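Local coordinates for CBS domain protein (PDB 2EF7), which is of unassigned function but carries a pair of CBS domains, a module that in many proteins binds adenosyl ligands and regulates a partner activity, at the interface of chains A and B. Numbering follows the deposited sequence. Chains: chain A/B, Hypothetical protein ST2348.

The interface of chains A and B. Residues chain A 1, 126-127; chain B 90, 93-94, 98, 116.
A:Phe127, just past the C-terminal end of helix 116-126 of chain A, lays a ring face against B:Ile116, at the start of helix 116-124 in the second CBS domain of chain B, with its outer rim brushing helix 86-95. The side chains of A:Phe127 and B:Ile116 cross at about a right angle, and methyl CD1 of the isoleucine lies over one ring face, a CH-pi contact 3.4 Å from the centroid and offset toward the rim. Phenylalanine suits this place by offering a broad flat face, and isoleucine by projecting a methyl onto it on its CG1-CD1 arm. At the rim, CZ lies 4.0 Å from CB of B:Met93, and CE2 4.1 Å from CD1 of B:Leu90. An alanine at A:Phe127 would probably leave the B:Ile116 methyl without its aromatic cover and open a gap between the chains. Beside this apolar contact, the N-terminal residue A:Met1 is held through both its amino N and its carbonyl O. The amino N donates to the backbone O of B:Arg94 (2.9 Å), tilted 27° from the carbonyl plane. In return, NH1 of B:Arg94 donates to O of A:Met1 at 3.1 Å, in both the carbonyl and guanidinium planes; the arginine chain, bent at chi3 (73°), turns its guanidinium edge to that oxygen. Arginine combines reach with a flat, directional donor. The patch joins the N-terminal and last modelled residues of chain A to chain B within the deposited tetramer, perhaps only in the crystal.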
# COMPACT_ATOMS: atom_id res chain seq x y z
N MSE A 1 -16.15 5.07 19.17
CA MSE A 1 -14.73 5.29 19.57
C MSE A 1 -14.37 6.76 19.44
O MSE A 1 -14.98 7.50 18.67
CB MSE A 1 -13.81 4.47 18.68
CG MSE A 1 -14.09 3.00 18.73
SE MSE A 1 -13.02 2.22 17.38
CE MSE A 1 -12.74 3.76 16.29
N MSE A 126 -7.95 1.85 14.15
CA MSE A 126 -9.16 1.93 14.96
C MSE A 126 -10.25 0.96 14.54
O MSE A 126 -11.22 0.78 15.26
CB MSE A 126 -9.71 3.35 14.95
CG MSE A 126 -10.47 3.72 13.70
SE MSE A 126 -11.29 5.45 13.89
CE MSE A 126 -9.79 6.54 13.35
N PHE A 127 -10.10 0.35 13.37
CA PHE A 127 -11.10 -0.60 12.88
C PHE A 127 -10.57 -2.04 12.81
O PHE A 127 -11.26 -2.90 12.23
CB PHE A 127 -11.61 -0.15 11.51
CG PHE A 127 -12.58 1.01 11.57
CD1 PHE A 127 -13.88 0.82 12.02
CD2 PHE A 127 -12.18 2.29 11.20
CE1 PHE A 127 -14.78 1.89 12.10
CE2 PHE A 127 -13.06 3.37 11.28
CZ PHE A 127 -14.37 3.17 11.73
N LEU B 90 -17.67 7.94 7.32
CA LEU B 90 -16.57 7.60 8.21
C LEU B 90 -16.86 8.03 9.65
O LEU B 90 -16.61 7.27 10.59
CB LEU B 90 -15.27 8.26 7.74
CG LEU B 90 -14.03 7.98 8.60
CD1 LEU B 90 -13.79 6.48 8.70
CD2 LEU B 90 -12.83 8.68 8.01
N MSE B 93 -19.49 5.65 11.32
CA MSE B 93 -18.92 4.34 11.61
C MSE B 93 -18.07 4.40 12.86
O MSE B 93 -18.07 3.47 13.65
CB MSE B 93 -18.06 3.86 10.45
CG MSE B 93 -18.86 3.28 9.29
SE MSE B 93 -17.73 2.84 7.78
CE MSE B 93 -18.11 4.39 6.69
N ARG B 94 -17.34 5.51 13.01
CA ARG B 94 -16.48 5.73 14.16
C ARG B 94 -17.30 5.95 15.42
O ARG B 94 -17.08 5.28 16.44
CB ARG B 94 -15.60 6.95 13.94
CG ARG B 94 -14.87 7.41 15.20
CD ARG B 94 -13.97 8.62 14.97
NE ARG B 94 -14.69 9.88 14.77
CZ ARG B 94 -15.44 10.48 15.69
NH1 ARG B 94 -15.58 9.95 16.90
NH2 ARG B 94 -16.01 11.65 15.41
N ILE B 98 -19.02 0.74 14.06
CA ILE B 98 -19.46 -0.26 13.09
C ILE B 98 -18.66 -0.16 11.80
O ILE B 98 -18.27 0.93 11.37
CB ILE B 98 -20.96 -0.13 12.74
CG1 ILE B 98 -21.29 1.33 12.42
CG2 ILE B 98 -21.82 -0.70 13.89
CD1 ILE B 98 -22.75 1.57 12.15
N ILE B 116 -15.97 0.30 5.74
CA ILE B 116 -14.72 1.01 5.95
C ILE B 116 -13.77 0.80 4.78
O ILE B 116 -13.01 1.71 4.43
CB ILE B 116 -14.03 0.55 7.26
CG1 ILE B 116 -14.76 1.16 8.47
CG2 ILE B 116 -12.58 1.02 7.30
CD1 ILE B 116 -14.61 2.67 8.54